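PDB 7D8M: Dye-decolorizing peroxidase from Irpex lacteus, which probably uses a bound heme b cofactor to catalyse peroxide-dependent oxidation of substrates such as dyes. Local coordinates for residues 24-29 against 150-155; 225-230 against 427-432; 407-412 against 421-426. All coordinates share one frame; numbering follows the deposited sequence.

Interaction 1. Residues 24-29 against 150-155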
loop_
_atom_site.group_PDB
_atom_site.type_symbol
_atom_site.label_atom_id
_atom_site.label_comp_id
_atom_site.label_asym_id
_atom_site.label_seq_id
_atom_site.Cartn_x
_atom_site.Cartn_y
_atom_site.Cartn_z
ATOM N N LYS A 24 15.947 4.192 -1.336
ATOM C CA LYS A 24 16.204 2.797 -0.987
ATOM C C LYS A 24 15.512 2.472 0.330
ATOM O O LYS A 24 15.677 3.203 1.312
ATOM C CB LYS A 24 17.711 2.520 -0.852
ATOM C CG LYS A 24 18.601 3.141 -1.937
ATOM C CD LYS A 24 18.495 2.371 -3.273
ATOM C CE LYS A 24 19.170 3.134 -4.417
ATOM N NZ LYS A 24 19.033 2.440 -5.732
ATOM N N GLU A 25 14.751 1.376 0.366
ATOM C CA GLU A 25 14.041 0.985 1.579
ATOM C C GLU A 25 14.295 -0.486 1.853
ATOM O O GLU A 25 13.984 -1.337 1.014
ATOM C CB GLU A 25 12.534 1.269 1.476
ATOM C CG GLU A 25 11.855 1.209 2.839
ATOM C CD GLU A 25 10.353 1.427 2.815
ATOM O OE1 GLU A 25 9.769 1.621 1.719
ATOM O OE2 GLU A 25 9.747 1.399 3.913
ATOM N N LYS A 26 14.860 -0.781 3.025
ATOM C CA LYS A 26 15.148 -2.142 3.454
ATOM C C LYS A 26 14.112 -2.575 4.484
ATOM O O LYS A 26 13.809 -1.824 5.415
ATOM C CB LYS A 26 16.556 -2.222 4.059
ATOM C CG LYS A 26 17.062 -3.612 4.402
ATOM C CD LYS A 26 18.535 -3.527 4.832
ATOM C CE LYS A 26 19.390 -4.664 4.348
ATOM N NZ LYS A 26 19.283 -5.031 2.933
ATOM N N PHE A 27 13.578 -3.782 4.320
ATOM C CA PHE A 27 12.619 -4.364 5.253
ATOM C C PHE A 27 13.304 -5.510 5.978
ATOM O O PHE A 27 13.685 -6.501 5.343
ATOM C CB PHE A 27 11.369 -4.869 4.524
ATOM C CG PHE A 27 10.563 -3.784 3.880
ATOM C CD1 PHE A 27 10.907 -3.302 2.623
ATOM C CD2 PHE A 27 9.470 -3.236 4.531
ATOM C CE1 PHE A 27 10.165 -2.297 2.020
ATOM C CE2 PHE A 27 8.723 -2.224 3.947
ATOM C CZ PHE A 27 9.070 -1.753 2.687
ATOM N N VAL A 28 13.475 -5.375 7.299
ATOM C CA VAL A 28 14.148 -6.395 8.098
ATOM C C VAL A 28 13.098 -7.082 8.960
ATOM O O VAL A 28 12.655 -6.533 9.976
ATOM C CB VAL A 28 15.271 -5.804 8.958
ATOM C CG1 VAL A 28 15.977 -6.918 9.737
ATOM C CG2 VAL A 28 16.272 -5.063 8.077
ATOM N N PHE A 29 12.715 -8.299 8.574
ATOM C CA PHE A 29 11.729 -9.073 9.319
ATOM C C PHE A 29 12.456 -10.004 10.283
ATOM O O PHE A 29 13.439 -10.656 9.913
ATOM C CB PHE A 29 10.828 -9.874 8.378
ATOM C CG PHE A 29 10.029 -9.010 7.399
ATOM C CD1 PHE A 29 8.799 -8.479 7.759
ATOM C CD2 PHE A 29 10.527 -8.729 6.139
ATOM C CE1 PHE A 29 8.065 -7.681 6.865
ATOM C CE2 PHE A 29 9.801 -7.946 5.239
ATOM C CZ PHE A 29 8.572 -7.421 5.604
ATOM N N VAL A 150 14.665 -13.173 9.797
ATOM C CA VAL A 150 14.080 -14.271 9.039
ATOM C C VAL A 150 13.842 -13.907 7.577
ATOM O O VAL A 150 13.646 -14.811 6.753
ATOM C CB VAL A 150 12.769 -14.752 9.697
ATOM C CG1 VAL A 150 13.032 -15.167 11.159
ATOM C CG2 VAL A 150 11.731 -13.662 9.656
ATOM N N TYR A 151 13.870 -12.622 7.228
ATOM C CA TYR A 151 13.681 -12.205 5.844
ATOM C C TYR A 151 14.195 -10.783 5.705
ATOM O O TYR A 151 13.843 -9.922 6.515
ATOM C CB TYR A 151 12.207 -12.281 5.434
ATOM C CG TYR A 151 11.994 -12.082 3.951
ATOM C CD1 TYR A 151 12.732 -12.812 3.023
ATOM C CD2 TYR A 151 11.063 -11.167 3.477
ATOM C CE1 TYR A 151 12.543 -12.638 1.660
ATOM C CE2 TYR A 151 10.870 -10.984 2.119
ATOM C CZ TYR A 151 11.614 -11.724 1.218
ATOM O OH TYR A 151 11.436 -11.544 -0.130
ATOM N N ASP A 152 15.010 -10.536 4.681
ATOM C CA ASP A 152 15.694 -9.252 4.506
ATOM C C ASP A 152 15.478 -8.807 3.062
ATOM O O ASP A 152 16.129 -9.323 2.151
ATOM C CB ASP A 152 17.179 -9.393 4.840
ATOM C CG ASP A 152 17.891 -8.056 4.972
ATOM O OD1 ASP A 152 17.445 -7.079 4.352
ATOM O OD2 ASP A 152 18.918 -7.986 5.692
ATOM N N LEU A 153 14.570 -7.852 2.849
ATOM C CA LEU A 153 14.139 -7.455 1.509
ATOM C C LEU A 153 14.586 -6.027 1.211
ATOM O O LEU A 153 14.255 -5.099 1.957
ATOM C CB LEU A 153 12.621 -7.576 1.369
ATOM C CG LEU A 153 12.081 -7.015 0.057
ATOM C CD1 LEU A 153 12.584 -7.864 -1.091
ATOM C CD2 LEU A 153 10.553 -6.965 0.052
ATOM N N ASP A 154 15.345 -5.852 0.129
ATOM C CA ASP A 154 15.702 -4.524 -0.359
ATOM C C ASP A 154 14.723 -4.082 -1.441
ATOM O O ASP A 154 14.444 -4.831 -2.382
ATOM C CB ASP A 154 17.122 -4.511 -0.923
ATOM C CG ASP A 154 18.173 -4.740 0.151
ATOM O OD1 ASP A 154 18.059 -4.115 1.219
ATOM O OD2 ASP A 154 19.087 -5.559 -0.061
ATOM N N SER A 155 14.220 -2.866 -1.311
ATOM C CA SER A 155 13.388 -2.257 -2.330
ATOM C C SER A 155 14.065 -0.959 -2.740
ATOM O O SER A 155 14.872 -0.397 -1.986
ATOM C CB SER A 155 11.973 -1.998 -1.816
ATOM O OG SER A 155 11.994 -1.058 -0.756
#
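The side chains of F29 and Y151 run alongside one another in a common direction, CD2 of F29 meeting CD2 of Y151 at 3.6 Å. With planes at 26° and centroids 5.9 Å apart the rings barely overlap, so the fit is flank to flank. V150 and Y151 together face F29 as a classic beta bulge: V150 N donates to F29 O at 2.8 Å, and V150 CG2 bulges to 4.1 Å from F29 CB. At the other end the small S155 leaves room for the edge of F27, whose CE1 lies 3.5 Å from S155 OG. That hydroxyl donates to E25 O at 2.7 Å, while S155 N reaches the same oxygen from the opposite face of its carbonyl plane. On the other face K26 bends into the groove between D152 and D154 in a salt-bridge network, though its amine and D154 OD1 are both doubtfully placed; D152 also pairs with R136. The antiparallel strands (axes 170° apart in direction) belong to one ferredoxin-like sheet: 147-156 is its outermost strand, and 24-32 pairs on its other side with 120-126. Helix 129-143 covers the K26 face, whereas F27, L153 and S155 pack on A361 of strand 359-366.

Interaction 2. Residues 225-230 against 427-432. With HEM (protoporphyrin IX containing Fe), chain B.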
loop_
_atom_site.group_PDB
_atom_site.type_symbol
_atom_site.label_atom_id
_atom_site.label_comp_id
_atom_site.label_asym_id
_atom_site.label_seq_id
_atom_site.Cartn_x
_atom_site.Cartn_y
_atom_site.Cartn_z
ATOM N N LYS A 225 4.681 -9.693 -6.148
ATOM C CA LYS A 225 5.490 -9.940 -7.334
ATOM C C LYS A 225 4.731 -9.529 -8.593
ATOM O O LYS A 225 3.530 -9.768 -8.703
ATOM C CB LYS A 225 5.851 -11.421 -7.395
ATOM C CG LYS A 225 6.579 -11.871 -8.642
ATOM C CD LYS A 225 6.589 -13.403 -8.706
ATOM C CE LYS A 225 7.928 -13.960 -9.177
ATOM N NZ LYS A 225 8.154 -15.324 -8.612
ATOM N N GLN A 226 5.432 -8.916 -9.550
ATOM C CA GLN A 226 4.806 -8.386 -10.761
ATOM C C GLN A 226 5.391 -9.035 -12.008
ATOM O O GLN A 226 6.618 -9.111 -12.161
ATOM C CB GLN A 226 4.975 -6.862 -10.851
ATOM C CG GLN A 226 4.078 -6.093 -9.885
ATOM C CD GLN A 226 4.382 -4.609 -9.847
ATOM O OE1 GLN A 226 5.040 -4.125 -8.924
ATOM N NE2 GLN A 226 3.891 -3.872 -10.847
ATOM N N LEU A 227 4.503 -9.455 -12.918
ATOM C CA LEU A 227 4.872 -10.078 -14.188
ATOM C C LEU A 227 4.669 -9.030 -15.275
ATOM O O LEU A 227 3.615 -8.955 -15.907
ATOM C CB LEU A 227 4.033 -11.327 -14.450
ATOM C CG LEU A 227 3.895 -12.341 -13.312
ATOM C CD1 LEU A 227 3.123 -13.586 -13.754
ATOM C CD2 LEU A 227 5.290 -12.702 -12.737
ATOM N N VAL A 228 5.697 -8.221 -15.495
ATOM C CA VAL A 228 5.585 -7.034 -16.342
ATOM C C VAL A 228 5.510 -7.400 -17.823
ATOM O O VAL A 228 4.622 -6.885 -18.530
ATOM C CB VAL A 228 6.746 -6.062 -16.071
ATOM C CG1 VAL A 228 6.582 -4.797 -16.901
ATOM C CG2 VAL A 228 6.815 -5.734 -14.593
ATOM N N PRO A 229 6.408 -8.247 -18.359
ATOM C CA PRO A 229 6.272 -8.593 -19.785
ATOM C C PRO A 229 4.979 -9.315 -20.069
ATOM O O PRO A 229 4.389 -9.114 -21.129
ATOM C CB PRO A 229 7.499 -9.479 -20.068
ATOM C CG PRO A 229 8.428 -9.265 -18.894
ATOM C CD PRO A 229 7.526 -8.989 -17.739
ATOM N N GLU A 230 4.518 -10.147 -19.136
ATOM C CA GLU A 230 3.229 -10.806 -19.296
ATOM C C GLU A 230 2.114 -9.775 -19.422
ATOM O O GLU A 230 1.262 -9.863 -20.313
ATOM C CB GLU A 230 2.990 -11.729 -18.103
ATOM C CG GLU A 230 3.845 -12.987 -18.114
ATOM C CD GLU A 230 5.255 -12.791 -17.535
ATOM O OE1 GLU A 230 5.675 -11.646 -17.251
ATOM O OE2 GLU A 230 5.956 -13.806 -17.369
ATOM N N VAL A 427 -1.230 -10.990 -13.161
ATOM C CA VAL A 427 0.035 -10.282 -13.360
ATOM C C VAL A 427 0.665 -9.839 -12.051
ATOM O O VAL A 427 1.815 -9.360 -12.057
ATOM C CB VAL A 427 -0.144 -9.072 -14.295
ATOM C CG1 VAL A 427 -0.531 -9.545 -15.697
ATOM C CG2 VAL A 427 -1.197 -8.137 -13.733
ATOM N N ILE A 428 -0.050 -9.977 -10.940
ATOM C CA ILE A 428 0.449 -9.689 -9.605
ATOM C C ILE A 428 0.241 -10.941 -8.774
ATOM O O ILE A 428 -0.876 -11.466 -8.703
ATOM C CB ILE A 428 -0.279 -8.485 -8.983
ATOM C CG1 ILE A 428 0.102 -7.210 -9.736
ATOM C CG2 ILE A 428 0.047 -8.365 -7.500
ATOM C CD1 ILE A 428 -0.723 -6.031 -9.346
ATOM N N ILE A 429 1.313 -11.434 -8.173
ATOM C CA ILE A 429 1.276 -12.671 -7.404
ATOM C C ILE A 429 1.702 -12.330 -5.989
ATOM O O ILE A 429 2.786 -11.769 -5.783
ATOM C CB ILE A 429 2.175 -13.752 -8.023
ATOM C CG1 ILE A 429 1.594 -14.177 -9.377
ATOM C CG2 ILE A 429 2.270 -14.952 -7.111
ATOM C CD1 ILE A 429 2.502 -15.045 -10.177
ATOM N N SER A 430 0.837 -12.629 -5.026
ATOM C CA SER A 430 1.153 -12.371 -3.627
ATOM C C SER A 430 2.187 -13.368 -3.137
ATOM O O SER A 430 1.959 -14.579 -3.197
ATOM C CB SER A 430 -0.103 -12.458 -2.767
ATOM O OG SER A 430 0.231 -12.303 -1.395
ATOM N N ASN A 431 3.327 -12.864 -2.666
ATOM C CA ASN A 431 4.289 -13.676 -1.937
ATOM C C ASN A 431 4.098 -13.559 -0.432
ATOM O O ASN A 431 5.002 -13.917 0.332
ATOM C CB ASN A 431 5.729 -13.291 -2.312
ATOM C CG ASN A 431 6.052 -13.542 -3.784
ATOM O OD1 ASN A 431 6.828 -12.809 -4.384
ATOM N ND2 ASN A 431 5.469 -14.589 -4.362
ATOM N N GLY A 432 2.962 -13.032 0.006
ATOM C CA GLY A 432 2.650 -12.976 1.416
ATOM C C GLY A 432 3.269 -11.799 2.154
ATOM O O GLY A 432 3.905 -10.909 1.591
HETATM C CHA HEM B . -3.560 3.527 -6.516
HETATM C CHB HEM B . -0.625 0.320 -8.666
HETATM C CHC HEM B . -1.510 -2.841 -5.082
HETATM C CHD HEM B . -4.819 0.178 -3.220
HETATM C C1A HEM B . -2.675 2.954 -7.401
HETATM C C2A HEM B . -2.077 3.601 -8.554
HETATM C C3A HEM B . -1.254 2.711 -9.138
HETATM C C4A HEM B . -1.308 1.481 -8.376
HETATM C CMA HEM B . -0.386 2.906 -10.394
HETATM C CAA HEM B . -2.356 5.064 -8.991
HETATM C CBA HEM B . -1.381 6.017 -8.300
HETATM C CGA HEM B . -2.028 6.721 -7.124
HETATM O O1A HEM B . -3.236 7.050 -7.204
HETATM O O2A HEM B . -1.327 6.983 -6.108
HETATM C C1B HEM B . -0.587 -0.792 -7.859
HETATM C C2B HEM B . 0.268 -1.937 -8.067
HETATM C C3B HEM B . 0.012 -2.816 -7.079
HETATM C C4B HEM B . -0.995 -2.242 -6.215
HETATM C CMB HEM B . 1.251 -2.069 -9.267
HETATM C CAB HEM B . 0.656 -4.195 -6.793
HETATM C CBB HEM B . 1.836 -4.577 -7.293
HETATM C C1C HEM B . -2.536 -2.343 -4.296
HETATM C C2C HEM B . -3.215 -3.033 -3.213
HETATM C C3C HEM B . -4.130 -2.190 -2.692
HETATM C C4C HEM B . -4.066 -0.953 -3.449
HETATM C CMC HEM B . -2.867 -4.476 -2.771
HETATM C CAC HEM B . -5.142 -2.410 -1.537
HETATM C CBC HEM B . -5.574 -3.627 -1.163
HETATM C C1D HEM B . -4.675 1.384 -3.872
HETATM C C2D HEM B . -5.250 2.662 -3.483
HETATM C C3D HEM B . -4.907 3.577 -4.392
HETATM C C4D HEM B . -4.095 2.919 -5.399
HETATM C CMD HEM B . -6.121 2.942 -2.248
HETATM C CAD HEM B . -5.312 5.064 -4.379
HETATM C CBD HEM B . -6.651 5.207 -5.109
HETATM C CGD HEM B . -7.174 6.626 -5.049
HETATM O O1D HEM B . -7.711 7.105 -6.081
HETATM O O2D HEM B . -7.047 7.287 -3.980
HETATM N NA HEM B . -2.192 1.666 -7.330
HETATM N NB HEM B . -1.350 -1.004 -6.718
HETATM N NC HEM B . -3.089 -1.089 -4.412
HETATM N ND HEM B . -3.958 1.579 -5.040
HETATM FE FE HEM B . -2.760 0.205 -5.966
HETATM O O HOH W 1 5.717 -16.562 -7.002
#
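Q226 and I428 project together from neighbouring strands, Q226 CG lying 4.1 Å from I428 CG1, and between them they take up one vinyl group of the heme. The vinyl end carbon CBB sits over one face of the Q226 carboxamide, 3.6 Å from Q226 CD and almost as near to CG and OE1. The heme methyl CMB lies over the same face, beyond the nitrogen, 3.6 Å from Q226 NE2. I428 in turn covers a face of the vinyl group itself, its CD1 being 3.4 Å from CAB.

This is an antiparallel edge pairing in the second ferredoxin-like sheet of the protein, where strand 428-438 is outermost and strand 217-226 its neighbour. The register rests on three backbone bonds. Two are nearly straight, I429 N to K225 O at an N-H...O angle of 165° and L227 N to V427 O at 168°; the return bond from K225 N to I429 O is bent, at 140°. L227 is then the N-cap residue of helix 228-237.

The heme-facing side includes polar second-shell support, since Q226 NE2 is hydrogen-bonded to E166 OE2, which would fix the rotation of the amide against the vinyl. The I428 side chain is also about 7 Å from that of H312, the axial ligand of the heme iron. On the face of K225 and I429 the packing is apolar near L227, just past the strand end, where L227 CD1 meets I429 CD1 at 3.9 Å, and polar farther along. There N431 OD1, bonded to K223 NZ, lies 3.5 Å from K225 CB. N431 ND2 bonds T108 O, and it is weakly linked to K225 by a water that accepts from K225 NZ at 3.2 Å.

Interaction 3. Residues 407-412 against 421-426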
loop_
_atom_site.group_PDB
_atom_site.type_symbol
_atom_site.label_atom_id
_atom_site.label_comp_id
_atom_site.label_asym_id
_atom_site.label_seq_id
_atom_site.Cartn_x
_atom_site.Cartn_y
_atom_site.Cartn_z
ATOM N N PRO A 407 -12.376 -16.483 -10.678
ATOM C CA PRO A 407 -11.925 -16.265 -12.063
ATOM C C PRO A 407 -11.792 -14.778 -12.355
ATOM O O PRO A 407 -12.688 -13.986 -12.059
ATOM C CB PRO A 407 -13.028 -16.915 -12.908
ATOM C CG PRO A 407 -14.167 -17.115 -11.980
ATOM C CD PRO A 407 -13.564 -17.354 -10.638
ATOM N N ARG A 408 -10.648 -14.399 -12.924
ATOM C CA ARG A 408 -10.282 -12.986 -13.037
ATOM C C ARG A 408 -10.956 -12.385 -14.272
ATOM O O ARG A 408 -10.328 -12.021 -15.273
ATOM C CB ARG A 408 -8.767 -12.829 -13.057
ATOM C CG ARG A 408 -8.199 -12.496 -11.685
ATOM C CD ARG A 408 -6.675 -12.527 -11.661
ATOM N NE ARG A 408 -6.075 -11.682 -12.688
ATOM C CZ ARG A 408 -5.924 -10.366 -12.576
ATOM N NH1 ARG A 408 -6.329 -9.734 -11.477
ATOM N NH2 ARG A 408 -5.357 -9.682 -13.557
ATOM N N GLU A 409 -12.281 -12.289 -14.182
ATOM C CA GLU A 409 -13.091 -11.670 -15.219
ATOM C C GLU A 409 -13.475 -10.256 -14.806
ATOM O O GLU A 409 -14.020 -10.049 -13.715
ATOM C CB GLU A 409 -14.353 -12.491 -15.492
ATOM C CG GLU A 409 -14.957 -12.206 -16.848
ATOM C CD GLU A 409 -16.190 -13.050 -17.153
ATOM O OE1 GLU A 409 -16.825 -13.571 -16.209
ATOM O OE2 GLU A 409 -16.525 -13.174 -18.346
ATOM N N THR A 410 -13.217 -9.295 -15.693
ATOM C CA THR A 410 -13.517 -7.886 -15.475
ATOM C C THR A 410 -14.324 -7.369 -16.664
ATOM O O THR A 410 -13.926 -7.583 -17.812
ATOM C CB THR A 410 -12.229 -7.062 -15.333
ATOM O OG1 THR A 410 -11.399 -7.598 -14.267
ATOM C CG2 THR A 410 -12.571 -5.587 -15.065
ATOM N N PHE A 411 -15.429 -6.674 -16.391
ATOM C CA PHE A 411 -16.233 -6.026 -17.425
ATOM C C PHE A 411 -15.987 -4.514 -17.448
ATOM O O PHE A 411 -15.359 -3.942 -16.550
ATOM C CB PHE A 411 -17.726 -6.310 -17.214
ATOM C CG PHE A 411 -18.093 -7.771 -17.285
ATOM C CD1 PHE A 411 -18.632 -8.310 -18.456
ATOM C CD2 PHE A 411 -17.919 -8.600 -16.183
ATOM C CE1 PHE A 411 -18.975 -9.650 -18.527
ATOM C CE2 PHE A 411 -18.257 -9.938 -16.245
ATOM C CZ PHE A 411 -18.792 -10.469 -17.422
ATOM N N GLY A 412 -16.487 -3.871 -18.509
ATOM C CA GLY A 412 -16.482 -2.425 -18.635
ATOM C C GLY A 412 -15.190 -1.796 -19.116
ATOM O O GLY A 412 -15.130 -0.562 -19.237
ATOM N N SER A 421 -16.343 -8.832 -21.767
ATOM C CA SER A 421 -15.548 -9.361 -20.668
ATOM C C SER A 421 -14.072 -9.424 -21.045
ATOM O O SER A 421 -13.719 -9.691 -22.199
ATOM C CB SER A 421 -16.060 -10.748 -20.276
ATOM O OG SER A 421 -15.015 -11.572 -19.805
ATOM N N PHE A 422 -13.213 -9.150 -20.066
ATOM C CA PHE A 422 -11.776 -9.364 -20.177
ATOM C C PHE A 422 -11.371 -10.341 -19.088
ATOM O O PHE A 422 -11.590 -10.072 -17.903
ATOM C CB PHE A 422 -10.992 -8.059 -20.017
ATOM C CG PHE A 422 -11.111 -7.133 -21.190
ATOM C CD1 PHE A 422 -12.202 -6.287 -21.312
ATOM C CD2 PHE A 422 -10.132 -7.109 -22.170
ATOM C CE1 PHE A 422 -12.312 -5.434 -22.392
ATOM C CE2 PHE A 422 -10.240 -6.257 -23.260
ATOM C CZ PHE A 422 -11.330 -5.416 -23.368
ATOM N N THR A 423 -10.801 -11.474 -19.483
ATOM C CA THR A 423 -10.217 -12.412 -18.532
ATOM C C THR A 423 -8.727 -12.105 -18.487
ATOM O O THR A 423 -7.969 -12.471 -19.390
ATOM C CB THR A 423 -10.491 -13.857 -18.918
ATOM O OG1 THR A 423 -11.906 -14.070 -18.929
ATOM C CG2 THR A 423 -9.851 -14.793 -17.902
ATOM N N VAL A 424 -8.320 -11.404 -17.439
ATOM C CA VAL A 424 -6.966 -10.875 -17.335
ATOM C C VAL A 424 -6.096 -11.915 -16.641
ATOM O O VAL A 424 -6.453 -12.389 -15.554
ATOM C CB VAL A 424 -6.979 -9.537 -16.581
ATOM C CG1 VAL A 424 -5.621 -8.851 -16.672
ATOM C CG2 VAL A 424 -8.121 -8.655 -17.127
ATOM N N PRO A 425 -4.985 -12.329 -17.249
ATOM C CA PRO A 425 -4.070 -13.240 -16.558
ATOM C C PRO A 425 -3.585 -12.607 -15.269
ATOM O O PRO A 425 -3.578 -11.384 -15.111
ATOM C CB PRO A 425 -2.924 -13.424 -17.555
ATOM C CG PRO A 425 -2.980 -12.204 -18.415
ATOM C CD PRO A 425 -4.431 -11.856 -18.527
ATOM N N GLN A 426 -3.211 -13.452 -14.324
ATOM C CA GLN A 426 -2.693 -12.944 -13.067
ATOM C C GLN A 426 -1.329 -12.309 -13.334
ATOM O O GLN A 426 -0.386 -12.997 -13.735
ATOM C CB GLN A 426 -2.614 -14.081 -12.056
ATOM C CG GLN A 426 -2.052 -13.700 -10.703
ATOM C CD GLN A 426 -2.382 -14.745 -9.658
ATOM O OE1 GLN A 426 -1.948 -15.896 -9.761
ATOM N NE2 GLN A 426 -3.170 -14.357 -8.658
#
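R408 and V424 cross obliquely, the guanidinium coming to rest beside the valine with NH2 3.2 Å from V424 CG1. A bend at chi3 (54°) turns NE toward V424 O, and two donors then grip successive carbonyls: NE to V424 O at 3.0 Å and NH2 to P425 O at 2.9 Å. Both donors stand well above the carbonyl planes, and both N-H angles are bent, near 140°. An alanine here would probably leave V424 O and P425 O without these donors and let the chain after strand 421-423 shift. R408 is the central residue of an inverse gamma turn (E409 N to P407 O), and its own carbonyl O accepts from V424 N. At the other end of the hairpin, the extended E409 chain brings OE2 2.6 Å from S421 OG, which donates to its anti lone pair. F411 CE1 meets S421 CB at 3.6 Å. Between these ends T410 and F422 form an antiparallel hydrogen-bonded pair, T410 N donating to F422 O at 2.9 Å. Around this beta hairpin, R408 also bonds P400 O and G403 O, T410 OG1 bonds L398 O, and F422 and V424 pack on Y234 of helix 228-237 and on helix 249-261.

From the N terminus, interaction 1 comes first, closing a loop of 120 residues between 24-29 and 150-155 within the first sheet. It is complete before interaction 2 opens, at 225-230, and their nearest atoms are about 6 Å apart without touching. Interaction 2 spans 196 intervening residues before 427-432 completes it. Interaction 3, a hairpin with just eight residues between its segments, is nested inside that long loop. Its second strand runs almost directly into strand 428-438, and the two contacts touch where L227 CD1 meets Q426 O at 3.6 Å. Interactions 1 and 2 thus fasten outermost strands of the two four-stranded sheets, while interaction 3 closes the hairpin that leads by chain into the outermost strand of the second.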